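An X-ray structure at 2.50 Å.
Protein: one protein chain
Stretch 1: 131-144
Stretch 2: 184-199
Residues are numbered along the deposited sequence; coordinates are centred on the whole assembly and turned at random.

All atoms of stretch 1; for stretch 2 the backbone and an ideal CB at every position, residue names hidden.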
ATOM      1  N   SER A 131       7.950  -9.175  -2.440  1.00 30.13           N
ATOM      2  CA  SER A 131       8.192 -10.613  -2.343  1.00 33.94           C
ATOM      3  C   SER A 131       8.923 -11.008  -1.055  1.00 33.48           C
ATOM      4  O   SER A 131       8.502 -11.918  -0.344  1.00 37.39           O
ATOM      5  CB  SER A 131       8.990 -11.090  -3.561  1.00 30.48           C
ATOM      6  OG  SER A 131       9.150 -12.493  -3.514  1.00 38.70           O
ATOM      7  N   LEU A 132      10.020 -10.327  -0.758  1.00 31.18           N
ATOM      8  CA  LEU A 132      10.749 -10.621   0.467  1.00 34.61           C
ATOM      9  C   LEU A 132       9.865 -10.466   1.696  1.00 35.42           C
ATOM     10  O   LEU A 132       9.918 -11.306   2.603  1.00 36.37           O
ATOM     11  CB  LEU A 132      11.972  -9.717   0.612  1.00 32.67           C
ATOM     12  CG  LEU A 132      12.777 -10.043   1.871  1.00 34.17           C
ATOM     13  CD1 LEU A 132      13.314 -11.473   1.794  1.00 39.04           C
ATOM     14  CD2 LEU A 132      13.909  -9.054   2.079  1.00 33.47           C
ATOM     15  N   PHE A 133       9.073  -9.390   1.728  1.00 31.88           N
ATOM     16  CA  PHE A 133       8.227  -9.084   2.888  1.00 34.07           C
ATOM     17  C   PHE A 133       7.203 -10.193   3.136  1.00 34.50           C
ATOM     18  O   PHE A 133       7.098 -10.709   4.241  1.00 34.94           O
ATOM     19  CB  PHE A 133       7.568  -7.695   2.747  1.00 30.23           C
ATOM     20  CG  PHE A 133       6.184  -7.581   3.381  1.00 35.67           C
ATOM     21  CD1 PHE A 133       5.029  -7.666   2.601  1.00 24.88           C
ATOM     22  CD2 PHE A 133       6.030  -7.356   4.743  1.00 34.19           C
ATOM     23  CE1 PHE A 133       3.797  -7.551   3.146  1.00  9.69           C
ATOM     24  CE2 PHE A 133       4.749  -7.252   5.269  1.00 30.74           C
ATOM     25  CZ  PHE A 133       3.649  -7.357   4.433  1.00 17.63           C
ATOM     26  N   ILE A 134       6.475 -10.580   2.097  1.00 35.43           N
ATOM     27  CA  ILE A 134       5.494 -11.650   2.226  1.00 38.22           C
ATOM     28  C   ILE A 134       6.126 -13.025   2.540  1.00 42.38           C
ATOM     29  O   ILE A 134       5.508 -13.853   3.218  1.00 43.11           O
ATOM     30  CB  ILE A 134       4.580 -11.730   0.981  1.00 42.27           C
ATOM     31  CG1 ILE A 134       3.479 -12.775   1.189  1.00 50.66           C
ATOM     32  CG2 ILE A 134       5.398 -12.049  -0.270  1.00 42.05           C
ATOM     33  CD1 ILE A 134       2.517 -12.460   2.325  1.00 48.64           C
ATOM     34  N   LYS A 135       7.351 -13.265   2.070  1.00 41.03           N
ATOM     35  CA  LYS A 135       8.050 -14.506   2.412  1.00 42.74           C
ATOM     36  C   LYS A 135       8.474 -14.501   3.869  1.00 45.66           C
ATOM     37  O   LYS A 135       8.263 -15.477   4.588  1.00 50.58           O
ATOM     38  CB  LYS A 135       9.280 -14.721   1.533  1.00 42.72           C
ATOM     39  CG  LYS A 135       9.042 -15.582   0.301  1.00 46.56           C
ATOM     40  CD  LYS A 135      10.295 -15.609  -0.594  1.00 49.17           C
ATOM     41  CE  LYS A 135       9.985 -16.208  -1.957  1.00 51.53           C
ATOM     42  NZ  LYS A 135       8.713 -15.637  -2.509  1.00 52.05           N
ATOM     43  N   ILE A 136       9.087 -13.410   4.308  1.00 42.14           N
ATOM     44  CA  ILE A 136       9.544 -13.326   5.691  1.00 46.21           C
ATOM     45  C   ILE A 136       8.361 -13.440   6.635  1.00 46.02           C
ATOM     46  O   ILE A 136       8.441 -14.047   7.705  1.00 45.42           O
ATOM     47  CB  ILE A 136      10.259 -12.005   5.951  1.00 44.04           C
ATOM     48  CG1 ILE A 136      11.613 -12.013   5.233  1.00 43.74           C
ATOM     49  CG2 ILE A 136      10.406 -11.765   7.447  1.00 41.30           C
ATOM     50  CD1 ILE A 136      12.517 -10.847   5.592  1.00 39.30           C
ATOM     51  N   LEU A 137       7.252 -12.860   6.204  1.00 46.31           N
ATOM     52  CA  LEU A 137       6.031 -12.848   6.985  1.00 46.90           C
ATOM     53  C   LEU A 137       5.360 -14.223   7.109  1.00 46.28           C
ATOM     54  O   LEU A 137       4.921 -14.580   8.198  1.00 49.69           O
ATOM     55  CB  LEU A 137       5.048 -11.831   6.390  1.00 43.97           C
ATOM     56  CG  LEU A 137       3.879 -11.412   7.276  1.00 42.13           C
ATOM     57  CD1 LEU A 137       4.385 -10.728   8.532  1.00 39.19           C
ATOM     58  CD2 LEU A 137       2.927 -10.505   6.504  1.00 41.73           C
ATOM     59  N   LYS A 138       5.288 -14.992   6.018  1.00 48.29           N
ATOM     60  CA  LYS A 138       4.449 -16.209   5.979  1.00 51.48           C
ATOM     61  C   LYS A 138       5.163 -17.522   5.637  1.00 56.27           C
ATOM     62  O   LYS A 138       4.596 -18.603   5.829  1.00 61.10           O
ATOM     63  CB  LYS A 138       3.267 -16.035   5.000  1.00 50.18           C
ATOM     64  CG  LYS A 138       2.264 -14.946   5.370  1.00 53.15           C
ATOM     65  CD  LYS A 138       0.909 -15.217   4.707  1.00 59.86           C
ATOM     66  CE  LYS A 138       0.014 -13.977   4.715  1.00 55.54           C
ATOM     67  NZ  LYS A 138      -1.297 -14.203   4.029  1.00 55.42           N
ATOM     68  N   PHE A 139       6.382 -17.432   5.105  1.00 53.51           N
ATOM     69  CA  PHE A 139       7.142 -18.619   4.694  1.00 51.76           C
ATOM     70  C   PHE A 139       8.607 -18.426   5.060  1.00 51.98           C
ATOM     71  O   PHE A 139       9.504 -18.770   4.287  1.00 51.71           O
ATOM     72  CB  PHE A 139       6.997 -18.859   3.180  1.00 54.04           C
ATOM     73  CG  PHE A 139       5.620 -18.521   2.633  1.00 57.10           C
ATOM     74  CD1 PHE A 139       4.524 -19.343   2.888  1.00 58.78           C
ATOM     75  CD2 PHE A 139       5.425 -17.374   1.866  1.00 56.86           C
ATOM     76  CE1 PHE A 139       3.255 -19.020   2.386  1.00 58.37           C
ATOM     77  CE2 PHE A 139       4.160 -17.046   1.357  1.00 56.06           C
ATOM     78  CZ  PHE A 139       3.076 -17.868   1.619  1.00 56.45           C
ATOM     79  N   SER A 140       8.829 -17.889   6.258  1.00 54.41           N
ATOM     80  CA  SER A 140      10.116 -17.305   6.644  1.00 54.91           C
ATOM     81  C   SER A 140      11.289 -18.265   6.523  1.00 58.00           C
ATOM     82  O   SER A 140      12.422 -17.851   6.267  1.00 58.49           O
ATOM     83  CB  SER A 140      10.046 -16.741   8.072  1.00 51.91           C
ATOM     84  OG  SER A 140      11.303 -16.207   8.469  1.00 50.84           O
ATOM     85  N   ASP A 141      11.017 -19.548   6.715  1.00 61.40           N
ATOM     86  CA  ASP A 141      12.071 -20.556   6.682  1.00 67.19           C
ATOM     87  C   ASP A 141      12.666 -20.693   5.281  1.00 63.23           C
ATOM     88  O   ASP A 141      13.857 -20.984   5.130  1.00 61.84           O
ATOM     89  CB  ASP A 141      11.534 -21.904   7.186  1.00 67.63           C
ATOM     90  CG  ASP A 141      10.980 -21.814   8.600  1.00 71.03           C
ATOM     91  OD1 ASP A 141      11.393 -20.893   9.342  1.00 70.94           O
ATOM     92  OD2 ASP A 141      10.132 -22.656   8.968  1.00 70.34           O
ATOM     93  N   THR A 142      11.837 -20.449   4.267  1.00 60.97           N
ATOM     94  CA  THR A 142      12.248 -20.633   2.875  1.00 61.73           C
ATOM     95  C   THR A 142      13.030 -19.435   2.307  1.00 59.04           C
ATOM     96  O   THR A 142      13.553 -19.502   1.191  1.00 61.01           O
ATOM     97  CB  THR A 142      11.040 -20.993   1.961  1.00 57.67           C
ATOM     98  OG1 THR A 142      10.500 -19.811   1.351  1.00 55.34           O
ATOM     99  CG2 THR A 142       9.960 -21.693   2.776  1.00 58.65           C
ATOM    100  N   VAL A 143      13.126 -18.357   3.081  1.00 57.00           N
ATOM    101  CA  VAL A 143      13.883 -17.168   2.664  1.00 57.94           C
ATOM    102  C   VAL A 143      15.384 -17.466   2.466  1.00 56.34           C
ATOM    103  O   VAL A 143      16.093 -17.795   3.429  1.00 56.08           O
ATOM    104  CB  VAL A 143      13.691 -15.996   3.672  1.00 53.35           C
ATOM    105  CG1 VAL A 143      14.542 -14.793   3.292  1.00 48.97           C
ATOM    106  CG2 VAL A 143      12.218 -15.607   3.754  1.00 52.03           C
ATOM    107  N   ASN A 144      15.853 -17.358   1.219  1.00 55.74           N
ATOM    108  CA  ASN A 144      17.266 -17.586   0.898  1.00 54.05           C
ATOM    109  C   ASN A 144      17.976 -16.288   0.537  1.00 54.18           C
ATOM    110  O   ASN A 144      17.432 -15.200   0.736  1.00 53.90           O
ATOM    111  CB  ASN A 144      17.433 -18.619  -0.222  1.00 49.92           C
ATOM    112  CG  ASN A 144      16.950 -18.107  -1.572  1.00 57.14           C
ATOM    113  OD1 ASN A 144      17.453 -17.099  -2.084  1.00 58.96           O
ATOM    114  ND2 ASN A 144      15.983 -18.808  -2.167  1.00 49.58           N
ATOM    115  N   UNK A 184       3.725   1.579   0.524  1.00 17.62           N
ATOM    116  CA  UNK A 184       3.305   0.663   1.600  1.00 17.36           C
ATOM    117  C   UNK A 184       4.414  -0.297   2.046  1.00 18.89           C
ATOM    118  O   UNK A 184       4.477  -0.723   3.222  1.00 15.59           O
ATOM    119  CB  UNK A 184       2.093  -0.149   1.139  1.00 17.36           C
ATOM    120  N   UNK A 185       5.277  -0.669   1.107  1.00 18.02           N
ATOM    121  CA  UNK A 185       6.329  -1.611   1.466  1.00 18.42           C
ATOM    122  C   UNK A 185       7.418  -0.924   2.255  1.00 21.64           C
ATOM    123  O   UNK A 185       7.947  -1.504   3.201  1.00 22.04           O
ATOM    124  CB  UNK A 185       6.919  -2.266   0.216  1.00 18.42           C
ATOM    125  N   UNK A 186       7.713   0.329   1.913  1.00 17.55           N
ATOM    126  CA  UNK A 186       8.600   1.107   2.762  1.00 18.43           C
ATOM    127  C   UNK A 186       8.028   1.306   4.177  1.00 22.03           C
ATOM    128  O   UNK A 186       8.792   1.291   5.166  1.00 21.96           O
ATOM    129  CB  UNK A 186       8.872   2.465   2.112  1.00 18.43           C
ATOM    130  N   UNK A 187       6.708   1.496   4.287  1.00 17.58           N
ATOM    131  CA  UNK A 187       6.101   1.671   5.598  1.00 18.84           C
ATOM    132  C   UNK A 187       6.381   0.424   6.423  1.00 19.70           C
ATOM    133  O   UNK A 187       6.682   0.506   7.623  1.00 19.26           O
ATOM    134  CB  UNK A 187       4.598   1.934   5.486  1.00 18.84           C
ATOM    135  N   UNK A 188       6.302  -0.729   5.762  1.00 21.15           N
ATOM    136  CA  UNK A 188       6.480  -2.026   6.418  1.00 20.75           C
ATOM    137  C   UNK A 188       7.953  -2.332   6.697  1.00 24.18           C
ATOM    138  O   UNK A 188       8.283  -2.936   7.721  1.00 24.96           O
ATOM    139  CB  UNK A 188       5.876  -3.136   5.555  1.00 20.75           C
ATOM    140  N   UNK A 189       8.840  -1.888   5.808  1.00 23.35           N
ATOM    141  CA  UNK A 189      10.274  -2.123   5.975  1.00 28.11           C
ATOM    142  C   UNK A 189      10.703  -1.634   7.368  1.00 28.16           C
ATOM    143  O   UNK A 189      11.539  -2.261   8.031  1.00 27.39           O
ATOM    144  CB  UNK A 189      11.074  -1.417   4.878  1.00 28.11           C
ATOM    145  N   UNK A 190      10.100  -0.525   7.800  1.00 25.63           N
ATOM    146  CA  UNK A 190      10.375   0.065   9.106  1.00 25.08           C
ATOM    147  C   UNK A 190      10.189  -0.937  10.271  1.00 28.19           C
ATOM    148  O   UNK A 190      10.956  -0.923  11.241  1.00 26.37           O
ATOM    149  CB  UNK A 190       9.464   1.276   9.316  1.00 25.08           C
ATOM    150  N   UNK A 191       9.196  -1.819  10.164  1.00 28.34           N
ATOM    151  CA  UNK A 191       8.951  -2.805  11.222  1.00 28.14           C
ATOM    152  C   UNK A 191       9.824  -4.046  11.090  1.00 28.41           C
ATOM    153  O   UNK A 191       9.946  -4.823  12.031  1.00 33.00           O
ATOM    154  CB  UNK A 191       7.478  -3.219  11.215  1.00 28.14           C
ATOM    155  N   UNK A 192      10.424  -4.244   9.927  1.00 32.29           N
ATOM    156  CA  UNK A 192      11.347  -5.358   9.757  1.00 35.15           C
ATOM    157  C   UNK A 192      12.772  -4.891  10.000  1.00 40.88           C
ATOM    158  O   UNK A 192      13.717  -5.652   9.797  1.00 44.49           O
ATOM    159  CB  UNK A 192      11.213  -5.968   8.360  1.00 35.15           C
ATOM    160  N   UNK A 193      12.924  -3.645  10.441  1.00 37.17           N
ATOM    161  CA  UNK A 193      14.247  -3.053  10.568  1.00 42.32           C
ATOM    162  C   UNK A 193      15.141  -3.679  11.647  1.00 46.29           C
ATOM    163  O   UNK A 193      16.266  -3.226  11.835  1.00 51.96           O
ATOM    164  CB  UNK A 193      14.091  -1.559  10.858  1.00 42.32           C
ATOM    165  N   UNK A 194      14.676  -4.712  12.352  1.00 43.20           N
ATOM    166  CA  UNK A 194      15.601  -5.456  13.234  1.00 50.15           C
ATOM    167  C   UNK A 194      15.668  -6.944  12.912  1.00 53.77           C
ATOM    168  O   UNK A 194      16.076  -7.758  13.750  1.00 60.32           O
ATOM    169  CB  UNK A 194      15.182  -5.281  14.695  1.00 50.15           C
ATOM    170  N   UNK A 195      15.218  -7.288  11.711  1.00 50.72           N
ATOM    171  CA  UNK A 195      15.587  -8.541  11.078  1.00 50.18           C
ATOM    172  C   UNK A 195      16.810  -8.166  10.239  1.00 51.24           C
ATOM    173  O   UNK A 195      16.844  -7.095   9.626  1.00 52.07           O
ATOM    174  CB  UNK A 195      14.453  -9.148  10.249  1.00 50.18           C
ATOM    175  N   UNK A 196      17.828  -9.018  10.245  1.00 53.06           N
ATOM    176  CA  UNK A 196      19.137  -8.651   9.706  1.00 51.48           C
ATOM    177  C   UNK A 196      19.129  -8.621   8.168  1.00 51.07           C
ATOM    178  O   UNK A 196      19.928  -7.924   7.523  1.00 46.71           O
ATOM    179  CB  UNK A 196      20.201  -9.631  10.205  1.00 51.48           C
ATOM    180  N   UNK A 197      18.191  -9.369   7.599  1.00 49.94           N
ATOM    181  CA  UNK A 197      18.056  -9.519   6.157  1.00 46.90           C
ATOM    182  C   UNK A 197      17.334  -8.331   5.517  1.00 45.60           C
ATOM    183  O   UNK A 197      17.200  -8.270   4.292  1.00 42.39           O
ATOM    184  CB  UNK A 197      17.308 -10.815   5.837  1.00 46.90           C
ATOM    185  N   UNK A 198      16.878  -7.393   6.348  1.00 43.82           N
ATOM    186  CA  UNK A 198      16.096  -6.253   5.880  1.00 43.12           C
ATOM    187  C   UNK A 198      16.749  -4.916   6.237  1.00 42.11           C
ATOM    188  O   UNK A 198      16.681  -3.971   5.463  1.00 40.58           O
ATOM    189  CB  UNK A 198      14.685  -6.313   6.469  1.00 43.12           C
ATOM    190  N   UNK A 199      17.368  -4.840   7.413  1.00 42.91           N
ATOM    191  CA  UNK A 199      17.930  -3.582   7.914  1.00 48.22           C
ATOM    192  C   UNK A 199      18.797  -2.924   6.843  1.00 47.94           C
ATOM    193  O   UNK A 199      19.530  -3.607   6.119  1.00 48.04           O
ATOM    194  CB  UNK A 199      18.749  -3.824   9.184  1.00 48.22           C
TER

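Position 184 lies beyond the reach of stretch 1, its phi of -56° compatible with many residues, proline included; it is Pro184. At 185 the CA-to-CB bond runs sideways and the ideal CB has nothing of stretch 1 within 5.5 Å, so only a long or broad side chain could reach the Phe133 ring. Trp185 does so: with chi1 in m, its CD1 comes 3.8 Å from CD1 of Phe133, the two ring planes inclined at 74°.

Positions 186 and 187 are helical and out of reach, leaving the choice open; they hold Phe186 and Glu187. Position 188 points toward stretch 1, its ideal CB 4.3 Å from Phe133 CE2. An aliphatic side chain, or the methylenes of a longer polar one, would suit the aromatic surface. Arg188 lays its CD over one face of the Phe133 ring, 4.3 Å from the centroid, in a CH-pi contact, while its NH1 donates to the backbone O of Pro184 at 3.0 Å.

Position 189 points sideways, and 190 and 191 are out of reach; Leu189, Arg190 and Ala191 make no contact. Position 192 points toward stretch 1, but from a CB with a gap before it. Phe133, Ile136 and Leu137 offer an apolar surface there, favouring a large side chain such as leucine, methionine or an aromatic. Phe192 fills the space: CE2 lies 3.2 Å from Phe133 CD2, the rings meeting rim to rim with planes at 86°, and CE1 lies 3.5 Å from Ile136 CG2. Leu137 CD1 approaches the ring edge.

Positions 193 and 194 are out of reach and hold Ala193 and His194. At 195 the CB points toward stretch 1, 5.3 Å from Ile136 CD1, where a small apolar or short polar group would fit. Asp195 brings OD2 to 3.8 Å from that CD1; its main partner is 197.

Position 196 is unconstrained by stretch 1 and holds Glu196. At 197 the CB faces Ile136, Leu132 and Val143, with the Ser140 hydroxyl farther along, so an aliphatic residue or a long one ending in a donor would serve. Arg197 combines both features: Ile136 CG1 lies over one face of its guanidinium, and NH2 makes a weak hydrogen bond to Ser140 OG at 3.4 Å. The group is steadied by a salt bridge from NH2 to Asp195 OD2 at 2.9 Å.

Position 198 points toward Ile136 and Leu132, inviting a compact aliphatic residue; Val198 places CG2 3.6 Å from Ile136 CD1. Position 199 is out of reach and holds Arg199.

Stretch 2, residues 184-199: PWFERLRAFAHDERVR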
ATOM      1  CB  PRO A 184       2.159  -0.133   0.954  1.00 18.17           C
ATOM      2  CG  PRO A 184       1.603   0.810  -0.095  1.00 18.41           C
ATOM      3  CD  PRO A 184       2.815   1.533  -0.643  1.00 16.89           C
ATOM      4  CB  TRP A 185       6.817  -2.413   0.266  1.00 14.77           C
ATOM      5  CG  TRP A 185       5.717  -3.331  -0.109  1.00 20.60           C
ATOM      6  CD1 TRP A 185       5.473  -4.578   0.414  1.00 17.84           C
ATOM      7  CD2 TRP A 185       4.619  -3.047  -0.998  1.00 19.11           C
ATOM      8  NE1 TRP A 185       4.320  -5.097  -0.131  1.00 18.25           N
ATOM      9  CE2 TRP A 185       3.777  -4.185  -0.999  1.00 17.86           C
ATOM     10  CE3 TRP A 185       4.283  -1.955  -1.808  1.00 16.67           C
ATOM     11  CZ2 TRP A 185       2.618  -4.260  -1.773  1.00 19.78           C
ATOM     12  CZ3 TRP A 185       3.131  -2.031  -2.585  1.00 17.66           C
ATOM     13  CH2 TRP A 185       2.311  -3.179  -2.561  1.00 20.04           C
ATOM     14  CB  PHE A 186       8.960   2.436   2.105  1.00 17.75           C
ATOM     15  CG  PHE A 186       9.856   2.279   0.908  1.00 20.75           C
ATOM     16  CD1 PHE A 186      10.883   1.321   0.907  1.00 22.24           C
ATOM     17  CD2 PHE A 186       9.665   3.064  -0.226  1.00 18.48           C
ATOM     18  CE1 PHE A 186      11.714   1.157  -0.211  1.00 21.04           C
ATOM     19  CE2 PHE A 186      10.498   2.920  -1.342  1.00 22.44           C
ATOM     20  CZ  PHE A 186      11.522   1.962  -1.333  1.00 23.15           C
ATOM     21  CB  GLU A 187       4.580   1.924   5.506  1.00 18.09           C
ATOM     22  CG  GLU A 187       3.944   2.234   6.876  1.00 16.60           C
ATOM     23  CD  GLU A 187       2.506   2.775   6.816  1.00 19.36           C
ATOM     24  OE1 GLU A 187       1.691   2.429   7.709  1.00 20.32           O
ATOM     25  OE2 GLU A 187       2.182   3.568   5.897  1.00 20.53           O
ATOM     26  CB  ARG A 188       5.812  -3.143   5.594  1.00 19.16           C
ATOM     27  CG  ARG A 188       4.299  -3.290   5.865  1.00 20.14           C
ATOM     28  CD  ARG A 188       3.471  -3.470   4.597  1.00 15.05           C
ATOM     29  NE  ARG A 188       2.028  -3.472   4.878  1.00 18.24           N
ATOM     30  CZ  ARG A 188       1.247  -2.394   4.814  1.00 16.33           C
ATOM     31  NH1 ARG A 188       1.757  -1.221   4.468  1.00 17.52           N
ATOM     32  NH2 ARG A 188      -0.045  -2.486   5.082  1.00 15.06           N
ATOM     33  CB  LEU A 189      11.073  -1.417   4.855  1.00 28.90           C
ATOM     34  CG  LEU A 189      12.607  -1.510   4.734  1.00 31.27           C
ATOM     35  CD1 LEU A 189      13.085  -1.064   3.349  1.00 31.07           C
ATOM     36  CD2 LEU A 189      13.339  -0.715   5.825  1.00 31.75           C
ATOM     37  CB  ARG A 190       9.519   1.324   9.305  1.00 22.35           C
ATOM     38  CG  ARG A 190      10.080   2.567   8.617  1.00 24.31           C
ATOM     39  CD  ARG A 190       9.000   3.620   8.291  1.00 20.53           C
ATOM     40  NE  ARG A 190       8.387   4.278   9.446  1.00 23.31           N
ATOM     41  CZ  ARG A 190       7.165   3.997   9.917  1.00 26.48           C
ATOM     42  NH1 ARG A 190       6.427   3.050   9.346  1.00 26.18           N
ATOM     43  NH2 ARG A 190       6.671   4.665  10.955  1.00 25.47           N
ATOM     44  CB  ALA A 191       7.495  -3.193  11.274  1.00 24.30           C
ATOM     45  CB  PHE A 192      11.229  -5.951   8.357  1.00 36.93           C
ATOM     46  CG  PHE A 192       9.957  -6.711   8.131  1.00 41.33           C
ATOM     47  CD1 PHE A 192       9.874  -8.070   8.441  1.00 45.76           C
ATOM     48  CD2 PHE A 192       8.837  -6.074   7.620  1.00 37.70           C
ATOM     49  CE1 PHE A 192       8.688  -8.783   8.235  1.00 44.66           C
ATOM     50  CE2 PHE A 192       7.642  -6.783   7.412  1.00 45.00           C
ATOM     51  CZ  PHE A 192       7.571  -8.142   7.723  1.00 40.12           C
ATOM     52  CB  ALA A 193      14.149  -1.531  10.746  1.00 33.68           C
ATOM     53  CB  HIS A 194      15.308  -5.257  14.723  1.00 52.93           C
ATOM     54  CG  HIS A 194      16.521  -5.382  15.602  1.00 58.45           C
ATOM     55  ND1 HIS A 194      17.782  -4.972  15.208  1.00 61.06           N
ATOM     56  CD2 HIS A 194      16.657  -5.845  16.871  1.00 50.47           C
ATOM     57  CE1 HIS A 194      18.642  -5.184  16.191  1.00 57.44           C
ATOM     58  NE2 HIS A 194      17.983  -5.712  17.211  1.00 59.75           N
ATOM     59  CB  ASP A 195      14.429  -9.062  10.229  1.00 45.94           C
ATOM     60  CG  ASP A 195      14.824 -10.222   9.333  1.00 48.85           C
ATOM     61  OD1 ASP A 195      15.991 -10.283   8.891  1.00 51.35           O
ATOM     62  OD2 ASP A 195      13.948 -11.071   9.052  1.00 46.82           O
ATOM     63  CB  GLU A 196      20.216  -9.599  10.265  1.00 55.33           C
ATOM     64  CG  GLU A 196      20.132 -11.081   9.796  1.00 63.99           C
ATOM     65  CD  GLU A 196      19.032 -11.924  10.489  1.00 65.39           C
ATOM     66  OE1 GLU A 196      18.413 -11.457  11.483  1.00 59.06           O
ATOM     67  OE2 GLU A 196      18.795 -13.073  10.027  1.00 63.57           O
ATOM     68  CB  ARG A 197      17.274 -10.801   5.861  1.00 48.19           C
ATOM     69  CG  ARG A 197      17.788 -12.033   6.609  1.00 52.83           C
ATOM     70  CD  ARG A 197      16.840 -13.232   6.468  1.00 48.04           C
ATOM     71  NE  ARG A 197      15.616 -13.066   7.248  1.00 46.49           N
ATOM     72  CZ  ARG A 197      14.640 -13.968   7.305  1.00 49.08           C
ATOM     73  NH1 ARG A 197      14.746 -15.100   6.626  1.00 51.96           N
ATOM     74  NH2 ARG A 197      13.556 -13.741   8.043  1.00 52.03           N
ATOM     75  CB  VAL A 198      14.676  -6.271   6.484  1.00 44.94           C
ATOM     76  CG1 VAL A 198      13.838  -5.118   5.922  1.00 40.10           C
ATOM     77  CG2 VAL A 198      14.004  -7.618   6.240  1.00 41.03           C
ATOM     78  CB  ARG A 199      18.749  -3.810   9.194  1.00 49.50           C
ATOM     79  CG  ARG A 199      18.908  -2.550  10.064  1.00 56.68           C
ATOM     80  CD  ARG A 199      19.953  -2.720  11.190  1.00 64.57           C
ATOM     81  NE  ARG A 199      21.330  -2.601  10.699  1.00 68.52           N
ATOM     82  CZ  ARG A 199      22.052  -1.477  10.719  1.00 69.81           C
ATOM     83  NH1 ARG A 199      21.539  -0.353  11.217  1.00 63.71           N
ATOM     84  NH2 ARG A 199      23.295  -1.474  10.239  1.00 65.63           N
TER
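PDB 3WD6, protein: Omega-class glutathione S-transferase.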